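Local coordinates for penicillin-binding protein PbpB (Mycobacterium tuberculosis, PDB 6KGU) that makes cross-linked peptidoglycan from lipid intermediates during cell wall synthesis and is a target of beta-lactam antibiotics such as aztreonam, at residues V304-A307 with W308-V312; S373-T376 with F377-P381; G283-S286 with P287-L291. All blocks are in the same frame, centred on the assembly; numbering follows the deposited sequence.

Interaction 1. Residues V304-A307 with W308-V312; sequences VHDA and WEHGV
Beside the aztreonam pocket of the transpeptidase domain, where Ala-307 touches the bound drug, Asp-306 and His-310 form a histidine-carboxylate hydrogen bond across a bend in the chain. His-310 NE2 donates to Asp-306 OD2 at 2.7 Å and 171°, a nearly straight bond that lies in the imidazole plane and uses the anti lone pair of the oxygen. On the far side of the same ring, ND1 reaches the carbonyl of the next residue, with His-310 ND1 and Gly-311 O 2.6 Å apart. The two donated bonds fix the rotation of the ring, and they are consistent with a protonated imidazolium. One face of the Trp-308 indole lies against this pair. The CH2 of Asp-306 makes a CH-pi contact with that face, its CB 4.3 Å from the centroid of the Trp-308 six-membered ring. His-310 CD2 also lies over it, 3.1 Å above the indole plane and offset toward the rim. With chi1 at 62°, CG of Trp-308 falls between the backbone N and the carbonyl carbon, which folds the indole back so that its CE3 comes within 4.1 Å of Ala-307 CB. Farther out, the Glu-309 carboxylate is placed near the edge of the His-305 ring, but the detail there is doubtful. Tyr-315 completes the cluster, bonding Trp-308 NE1 through its hydroxyl and packing edge-to-face with His-310. Just after strand 302-305, Asp-306 also bonds Ser-325 OG and the backbone N of Val-327, tying this loop to the start of helix 326-336.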
ATOM      1  N   VAL A 304       4.123  28.175  -1.240  1.00 45.67           N
ATOM      2  CA  VAL A 304       4.567  26.860  -0.798  1.00 47.41           C
ATOM      3  C   VAL A 304       5.837  27.038   0.010  1.00 45.89           C
ATOM      4  O   VAL A 304       6.748  27.757  -0.409  1.00 44.22           O
ATOM      5  CB  VAL A 304       4.789  25.901  -1.978  1.00 49.97           C
ATOM      6  CG1 VAL A 304       4.832  24.474  -1.466  1.00 45.85           C
ATOM      7  CG2 VAL A 304       3.675  26.066  -2.985  1.00 43.94           C
ATOM      8  N   HIS A 305       5.888  26.386   1.169  1.00 39.47           N
ATOM      9  CA  HIS A 305       6.958  26.533   2.136  1.00 40.26           C
ATOM     10  C   HIS A 305       7.421  25.135   2.519  1.00 41.41           C
ATOM     11  O   HIS A 305       6.627  24.194   2.544  1.00 40.90           O
ATOM     12  CB  HIS A 305       6.469  27.332   3.368  1.00 43.02           C
ATOM     13  CG  HIS A 305       7.558  27.786   4.297  0.34 46.19           C
ATOM     14  ND1 HIS A 305       7.528  29.004   4.951  0.62 48.98           N
ATOM     15  CD2 HIS A 305       8.708  27.185   4.703  0.42 48.96           C
ATOM     16  CE1 HIS A 305       8.609  29.126   5.705  1.00 46.80           C
ATOM     17  NE2 HIS A 305       9.340  28.039   5.576  0.65 49.57           N
ATOM     18  N   ASP A 306       8.713  24.995   2.782  1.00 34.49           N
ATOM     19  CA  ASP A 306       9.197  23.712   3.264  1.00 30.92           C
ATOM     20  C   ASP A 306       8.849  23.535   4.744  1.00 37.78           C
ATOM     21  O   ASP A 306       8.504  24.484   5.446  1.00 39.37           O
ATOM     22  CB  ASP A 306      10.699  23.598   3.021  1.00 31.85           C
ATOM     23  CG  ASP A 306      11.027  23.197   1.572  1.00 28.17           C
ATOM     24  OD1 ASP A 306      10.098  22.809   0.829  1.00 31.23           O
ATOM     25  OD2 ASP A 306      12.208  23.248   1.190  1.00 30.23           O
ATOM     26  N   ALA A 307       8.918  22.297   5.217  1.00 40.93           N
ATOM     27  CA  ALA A 307       8.525  22.015   6.594  1.00 40.04           C
ATOM     28  C   ALA A 307       9.565  22.459   7.618  1.00 45.70           C
ATOM     29  O   ALA A 307       9.373  22.225   8.818  1.00 41.91           O
ATOM     30  CB  ALA A 307       8.241  20.525   6.773  1.00 36.67           C
ATOM     31  N   TRP A 308      10.668  23.059   7.178  1.00 38.32           N
ATOM     32  CA  TRP A 308      11.658  23.632   8.076  1.00 38.46           C
ATOM     33  C   TRP A 308      12.070  24.967   7.481  1.00 46.18           C
ATOM     34  O   TRP A 308      12.003  25.159   6.267  1.00 40.75           O
ATOM     35  CB  TRP A 308      12.879  22.701   8.297  1.00 40.81           C
ATOM     36  CG  TRP A 308      13.692  22.372   7.055  1.00 42.43           C
ATOM     37  CD1 TRP A 308      14.943  22.845   6.745  1.00 35.85           C
ATOM     38  CD2 TRP A 308      13.325  21.483   5.986  1.00 33.09           C
ATOM     39  NE1 TRP A 308      15.363  22.323   5.542  1.00 35.47           N
ATOM     40  CE2 TRP A 308      14.390  21.486   5.055  1.00 37.46           C
ATOM     41  CE3 TRP A 308      12.194  20.693   5.720  1.00 37.97           C
ATOM     42  CZ2 TRP A 308      14.359  20.729   3.869  1.00 31.48           C
ATOM     43  CZ3 TRP A 308      12.164  19.935   4.539  1.00 32.87           C
ATOM     44  CH2 TRP A 308      13.246  19.959   3.633  1.00 30.54           C
ATOM     45  N   GLU A 309      12.443  25.909   8.338  1.00 45.67           N
ATOM     46  CA  GLU A 309      12.828  27.222   7.842  1.00 46.30           C
ATOM     47  C   GLU A 309      14.254  27.138   7.304  1.00 39.38           C
ATOM     48  O   GLU A 309      15.132  26.554   7.947  1.00 41.70           O
ATOM     49  CB  GLU A 309      12.702  28.279   8.949  1.00 50.22           C
ATOM     50  CG  GLU A 309      12.296  29.689   8.451  1.00 55.21           C
ATOM     51  CD  GLU A 309      10.856  29.776   7.949  1.00 60.82           C
ATOM     52  OE1 GLU A 309      10.030  28.949   8.387  1.00 62.02           O
ATOM     53  OE2 GLU A 309      10.542  30.678   7.128  1.00 62.33           O
ATOM     54  N   HIS A 310      14.477  27.672   6.102  1.00 41.34           N
ATOM     55  CA  HIS A 310      15.822  27.642   5.536  1.00 40.52           C
ATOM     56  C   HIS A 310      15.922  28.664   4.418  1.00 35.07           C
ATOM     57  O   HIS A 310      14.921  29.018   3.788  1.00 40.33           O
ATOM     58  CB  HIS A 310      16.229  26.232   5.035  1.00 38.87           C
ATOM     59  CG  HIS A 310      15.471  25.727   3.835  1.00 40.97           C
ATOM     60  ND1 HIS A 310      15.765  26.111   2.543  1.00 34.85           N
ATOM     61  CD2 HIS A 310      14.482  24.803   3.730  1.00 40.24           C
ATOM     62  CE1 HIS A 310      14.969  25.476   1.699  1.00 39.08           C
ATOM     63  NE2 HIS A 310      14.178  24.675   2.393  1.00 34.47           N
ATOM     64  N   GLY A 311      17.140  29.169   4.213  1.00 39.23           N
ATOM     65  CA  GLY A 311      17.435  30.009   3.069  1.00 41.78           C
ATOM     66  C   GLY A 311      17.700  29.148   1.852  1.00 40.80           C
ATOM     67  O   GLY A 311      17.390  27.955   1.825  1.00 35.07           O
ATOM     68  N   VAL A 312      18.303  29.758   0.831  1.00 35.81           N
ATOM     69  CA  VAL A 312      18.650  28.991  -0.360  1.00 37.93           C
ATOM     70  C   VAL A 312      19.652  27.913   0.018  1.00 37.77           C
ATOM     71  O   VAL A 312      20.743  28.205   0.524  1.00 42.02           O
ATOM     72  CB  VAL A 312      19.184  29.905  -1.457  1.00 34.99           C
ATOM     73  CG1 VAL A 312      19.663  29.060  -2.636  1.00 33.77           C
ATOM     74  CG2 VAL A 312      18.086  30.852  -1.902  1.00 36.77           C
TER

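Interaction 2. Residues S373-T376 with F377-P381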
ATOM      1  N   SER A 373      -7.494  24.028 -11.419  1.00 42.24           N
ATOM      2  CA  SER A 373      -7.470  25.448 -11.131  1.00 48.54           C
ATOM      3  C   SER A 373      -6.077  26.000 -11.426  1.00 53.11           C
ATOM      4  O   SER A 373      -5.171  25.284 -11.864  1.00 51.35           O
ATOM      5  CB  SER A 373      -7.852  25.708  -9.679  1.00 45.89           C
ATOM      6  OG  SER A 373      -6.712  25.560  -8.848  1.00 56.71           O
ATOM      7  N   GLY A 374      -5.887  27.290 -11.172  1.00 51.88           N
ATOM      8  CA  GLY A 374      -4.552  27.836 -11.325  1.00 52.78           C
ATOM      9  C   GLY A 374      -3.556  27.315 -10.312  1.00 49.51           C
ATOM     10  O   GLY A 374      -2.350  27.476 -10.518  1.00 52.24           O
ATOM     11  N   SER A 375      -4.038  26.678  -9.242  1.00 47.01           N
ATOM     12  CA  SER A 375      -3.211  26.259  -8.120  1.00 44.83           C
ATOM     13  C   SER A 375      -3.080  24.742  -7.976  1.00 43.86           C
ATOM     14  O   SER A 375      -2.338  24.285  -7.095  1.00 40.02           O
ATOM     15  CB  SER A 375      -3.777  26.838  -6.823  1.00 45.08           C
ATOM     16  OG  SER A 375      -5.003  26.202  -6.494  1.00 51.99           O
ATOM     17  N   THR A 376      -3.793  23.955  -8.792  1.00 38.07           N
ATOM     18  CA  THR A 376      -3.683  22.497  -8.746  1.00 39.72           C
ATOM     19  C   THR A 376      -2.240  22.033  -8.894  1.00 41.29           C
ATOM     20  O   THR A 376      -1.764  21.186  -8.124  1.00 35.58           O
ATOM     21  CB  THR A 376      -4.520  21.864  -9.856  1.00 41.55           C
ATOM     22  OG1 THR A 376      -5.817  22.459  -9.872  1.00 41.01           O
ATOM     23  CG2 THR A 376      -4.640  20.361  -9.625  1.00 31.05           C
ATOM     24  N   PHE A 377      -1.535  22.566  -9.897  1.00 32.99           N
ATOM     25  CA  PHE A 377      -0.182  22.112 -10.185  1.00 38.50           C
ATOM     26  C   PHE A 377       0.798  22.459  -9.069  1.00 40.59           C
ATOM     27  O   PHE A 377       1.847  21.818  -8.959  1.00 33.23           O
ATOM     28  CB  PHE A 377       0.300  22.695 -11.516  1.00 33.30           C
ATOM     29  CG  PHE A 377       1.535  22.015 -12.067  1.00 34.41           C
ATOM     30  CD1 PHE A 377       1.627  20.630 -12.093  1.00 34.98           C
ATOM     31  CD2 PHE A 377       2.595  22.758 -12.566  1.00 37.16           C
ATOM     32  CE1 PHE A 377       2.749  20.003 -12.613  1.00 37.93           C
ATOM     33  CE2 PHE A 377       3.725  22.137 -13.087  1.00 32.89           C
ATOM     34  CZ  PHE A 377       3.803  20.761 -13.114  1.00 30.44           C
ATOM     35  N   ALA A 378       0.489  23.452  -8.242  1.00 33.99           N
ATOM     36  CA  ALA A 378       1.305  23.719  -7.070  1.00 35.53           C
ATOM     37  C   ALA A 378       1.025  22.759  -5.919  1.00 37.45           C
ATOM     38  O   ALA A 378       1.740  22.802  -4.914  1.00 35.26           O
ATOM     39  CB  ALA A 378       1.083  25.155  -6.584  1.00 32.74           C
ATOM     40  N   ASN A 379      -0.002  21.915  -6.027  1.00 36.19           N
ATOM     41  CA  ASN A 379      -0.412  21.040  -4.937  1.00 34.10           C
ATOM     42  C   ASN A 379      -0.184  19.565  -5.229  1.00 31.18           C
ATOM     43  O   ASN A 379       0.379  18.852  -4.389  1.00 29.20           O
ATOM     44  CB  ASN A 379      -1.894  21.280  -4.605  1.00 34.39           C
ATOM     45  CG  ASN A 379      -2.126  22.627  -3.930  1.00 41.43           C
ATOM     46  OD1 ASN A 379      -2.918  23.434  -4.397  1.00 46.00           O
ATOM     47  ND2 ASN A 379      -1.417  22.875  -2.842  1.00 39.32           N
ATOM     48  N   LEU A 380      -0.636  19.081  -6.390  1.00 32.94           N
ATOM     49  CA  LEU A 380      -0.522  17.659  -6.721  1.00 34.52           C
ATOM     50  C   LEU A 380       0.892  17.101  -6.579  1.00 29.19           C
ATOM     51  O   LEU A 380       1.042  16.017  -5.992  1.00 32.70           O
ATOM     52  CB  LEU A 380      -1.040  17.403  -8.147  1.00 31.59           C
ATOM     53  CG  LEU A 380      -2.531  17.574  -8.414  1.00 35.08           C
ATOM     54  CD1 LEU A 380      -2.887  17.022  -9.799  1.00 31.23           C
ATOM     55  CD2 LEU A 380      -3.365  16.918  -7.306  1.00 32.15           C
ATOM     56  N   PRO A 381       1.949  17.753  -7.088  1.00 31.94           N
ATOM     57  CA  PRO A 381       3.290  17.147  -6.991  1.00 30.71           C
ATOM     58  C   PRO A 381       3.756  16.899  -5.572  1.00 33.88           C
ATOM     59  O   PRO A 381       4.570  15.999  -5.368  1.00 28.57           O
ATOM     60  CB  PRO A 381       4.196  18.154  -7.711  1.00 31.33           C
ATOM     61  CG  PRO A 381       3.273  18.828  -8.717  1.00 32.17           C
ATOM     62  CD  PRO A 381       1.968  18.967  -7.939  1.00 30.11           C
TER
HETATM   63  O   HOH W   1      -2.500  24.389 -11.824  1.00 49.50           O
HETATM   64  O   HOH W   2      -0.615  25.785  -9.985  1.00 49.09           O
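Thr-376 meets Leu-380 through its methyl, with Thr-376 CG2 3.7 Å from Leu-380 CG, and the two side chains run alongside each other. The backbone beneath them is joined too: Thr-376 O accepts from Leu-380 N at 3.0 Å, almost in line with the carbonyl bond, and from Asn-379 N at 2.8 Å, this second donor standing well above the carbonyl plane. Two bonds therefore grip one oxygen. The threonine side chain divides its work. A chi1 of -47° sets CG2 anti to the backbone N, against leucine, and turns OG1 back to accept from the amide of Ser-373, with Ser-373 N and Thr-376 OG1 2.8 Å apart. Ser-375 is tied in at both ends. Its amide closes an ST turn, Ser-375 N donating to Ser-373 OG at 2.9 Å, and its hydroxyl donates to that same oxygen. Its carbonyl faces onward, where Ser-375 O accepts a weak bond from Ala-378 N at 3.2 Å. The ST turn lies just ahead of the 3-10 segment that starts at Leu-380. Phe-377 touches Thr-376 through its CB, while a water accepts from Phe-377 N at 2.8 Å and donates to Ser-373 O. The phenyl ring of Phe-377 turns away toward Pro-338 and Met-299 of strand 296-299. Leu-380, in contact with the Thr-376 methyl, is buried against Tyr-341 and Leu-345 of helix 338-347.

Interaction 3. Residues G283-S286 with P287-L291; sequences GLSS and PDEVL
The chain reverses through a type I beta turn from Ser-286 to Glu-289, closed by Glu-289 N donating to Ser-286 O at 3.2 Å and 163°. Pro-287 and Asp-288 take the two central positions, i+1 and i+2, and the proline ring restricts phi to about the value such a turn needs. Two serine hydroxyls, one in the turn and one just before it, bond carboxylates of the turn. Ser-285 OG donates to Glu-289 OE1 at 2.7 Å, meeting that oxygen from above the carboxylate plane, 38° out of it. The glutamate spans the gap because it is fully extended: its CG is anti to the backbone N, and the rest of the chain continues straight, bringing the carboxylate back alongside Ser-285. Nearer the tip, Ser-286 OG donates to Asp-288 OD1 at 2.9 Å, nearly in line with the C-O bond of the acid. Asp-288 can accept it because a chi1 of 68° folds its carboxylate back over its own backbone toward the start of the turn. The Ser-285 pair has further partners. Arg-335 of helix 326-336 forms a salt bridge with Glu-289 OE2, which probably favours the charged form of the acid, and its NH1 bonds Leu-284 O. Thr-317 at the start of helix 317-323 shares a hydrogen bond with Ser-285 OG. Pro-287 meanwhile packs on Thr-441 and Met-445 of helix 436-445. The arrangement is a surface connection between helix 272-281 and strand 296-299, well away from the drug: the turn follows almost directly on a Schellman motif in which Gly-283, with its positive phi, is the C-prime residue, Leu-284 N bonding Val-279 O and Gly-283 N bonding Ile-280 O.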
ATOM      1  N   GLY A 283      14.529  13.229 -18.680  1.00 31.43           N
ATOM      2  CA  GLY A 283      15.873  13.768 -18.814  1.00 31.25           C
ATOM      3  C   GLY A 283      15.992  15.218 -18.397  1.00 35.35           C
ATOM      4  O   GLY A 283      16.798  15.954 -18.962  1.00 29.97           O
ATOM      5  N   LEU A 284      15.199  15.644 -17.414  1.00 32.22           N
ATOM      6  CA  LEU A 284      15.151  17.028 -16.965  1.00 32.05           C
ATOM      7  C   LEU A 284      16.035  17.286 -15.761  1.00 29.17           C
ATOM      8  O   LEU A 284      16.213  18.450 -15.371  1.00 32.02           O
ATOM      9  CB  LEU A 284      13.705  17.408 -16.629  1.00 30.33           C
ATOM     10  CG  LEU A 284      12.791  17.252 -17.850  1.00 38.12           C
ATOM     11  CD1 LEU A 284      11.315  17.264 -17.458  1.00 30.88           C
ATOM     12  CD2 LEU A 284      13.082  18.365 -18.870  1.00 32.47           C
ATOM     13  N   SER A 285      16.572  16.232 -15.158  1.00 25.17           N
ATOM     14  CA  SER A 285      17.474  16.342 -14.026  1.00 26.84           C
ATOM     15  C   SER A 285      18.164  14.996 -13.862  1.00 29.24           C
ATOM     16  O   SER A 285      17.849  14.029 -14.557  1.00 29.90           O
ATOM     17  CB  SER A 285      16.722  16.730 -12.743  1.00 29.30           C
ATOM     18  OG  SER A 285      17.631  17.014 -11.694  1.00 33.32           O
ATOM     19  N   SER A 286      19.093  14.940 -12.922  1.00 33.31           N
ATOM     20  CA  SER A 286      19.806  13.724 -12.568  1.00 32.45           C
ATOM     21  C   SER A 286      19.983  13.717 -11.060  1.00 27.83           C
ATOM     22  O   SER A 286      19.855  14.763 -10.415  1.00 27.60           O
ATOM     23  CB  SER A 286      21.175  13.661 -13.261  1.00 34.03           C
ATOM     24  OG  SER A 286      22.055  14.592 -12.652  1.00 43.45           O
ATOM     25  N   PRO A 287      20.312  12.561 -10.469  1.00 28.03           N
ATOM     26  CA  PRO A 287      20.353  12.494  -9.000  1.00 25.66           C
ATOM     27  C   PRO A 287      21.340  13.449  -8.367  1.00 31.59           C
ATOM     28  O   PRO A 287      21.072  13.962  -7.274  1.00 28.45           O
ATOM     29  CB  PRO A 287      20.746  11.033  -8.716  1.00 35.27           C
ATOM     30  CG  PRO A 287      20.288  10.288  -9.913  1.00 35.99           C
ATOM     31  CD  PRO A 287      20.473  11.230 -11.082  1.00 30.38           C
ATOM     32  N   ASP A 288      22.472  13.709  -9.016  1.00 31.28           N
ATOM     33  CA  ASP A 288      23.528  14.510  -8.429  1.00 32.09           C
ATOM     34  C   ASP A 288      23.503  15.970  -8.884  1.00 33.75           C
ATOM     35  O   ASP A 288      24.416  16.722  -8.537  1.00 30.32           O
ATOM     36  CB  ASP A 288      24.885  13.883  -8.748  1.00 38.05           C
ATOM     37  CG  ASP A 288      25.221  13.975 -10.219  1.00 52.94           C
ATOM     38  OD1 ASP A 288      24.294  13.795 -11.048  1.00 53.37           O
ATOM     39  OD2 ASP A 288      26.402  14.239 -10.548  1.00 67.02           O
ATOM     40  N   GLU A 289      22.484  16.399  -9.635  1.00 32.23           N
ATOM     41  CA  GLU A 289      22.387  17.816  -9.971  1.00 27.01           C
ATOM     42  C   GLU A 289      22.268  18.641  -8.688  1.00 28.66           C
ATOM     43  O   GLU A 289      21.399  18.379  -7.854  1.00 30.32           O
ATOM     44  CB  GLU A 289      21.189  18.091 -10.891  1.00 30.42           C
ATOM     45  CG  GLU A 289      21.040  19.598 -11.207  1.00 35.27           C
ATOM     46  CD  GLU A 289      19.829  19.964 -12.073  1.00 29.72           C
ATOM     47  OE1 GLU A 289      19.140  19.060 -12.588  1.00 31.48           O
ATOM     48  OE2 GLU A 289      19.559  21.176 -12.215  1.00 32.79           O
ATOM     49  N   VAL A 290      23.166  19.604  -8.516  1.00 26.79           N
ATOM     50  CA  VAL A 290      23.096  20.562  -7.413  1.00 29.82           C
ATOM     51  C   VAL A 290      22.051  21.624  -7.750  1.00 35.77           C
ATOM     52  O   VAL A 290      22.195  22.360  -8.731  1.00 28.00           O
ATOM     53  CB  VAL A 290      24.469  21.202  -7.153  1.00 34.40           C
ATOM     54  CG1 VAL A 290      24.386  22.218  -5.994  1.00 31.47           C
ATOM     55  CG2 VAL A 290      25.519  20.096  -6.871  1.00 30.77           C
ATOM     56  N   LEU A 291      20.995  21.704  -6.941  1.00 32.59           N
ATOM     57  CA  LEU A 291      19.960  22.706  -7.112  1.00 33.24           C
ATOM     58  C   LEU A 291      20.182  23.866  -6.141  1.00 34.52           C
ATOM     59  O   LEU A 291      21.086  23.847  -5.311  1.00 31.23           O
ATOM     60  CB  LEU A 291      18.588  22.073  -6.907  1.00 38.27           C
ATOM     61  CG  LEU A 291      18.392  20.801  -7.728  1.00 38.23           C
ATOM     62  CD1 LEU A 291      17.251  19.977  -7.149  1.00 34.78           C
ATOM     63  CD2 LEU A 291      18.126  21.150  -9.182  1.00 35.54           C
TER

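Overall arrangement
All three are local contacts within the transpeptidase domain. Along the chain interaction 3 comes first, leaving helix 272-281; interaction 1 follows at the end of strand 302-305, and interaction 2 lies between helices 338-347 and 390-401. Their centres stand 19 to 23 Å apart. Interactions 1 and 2 touch, through packing of Val-304 CG2 on the carbonyl of Ala-378; interaction 1 touches bound aztreonam through Ala-307, and the side chain of Asn-379 in interaction 2 comes to about 7 Å of it. Interaction 3 meets neither, its nearest atoms about 6 Å from interaction 1 and 9 Å from interaction 2. Helix 326-336 is touched by all three, joining pocket-side loops to a more distant surface turn.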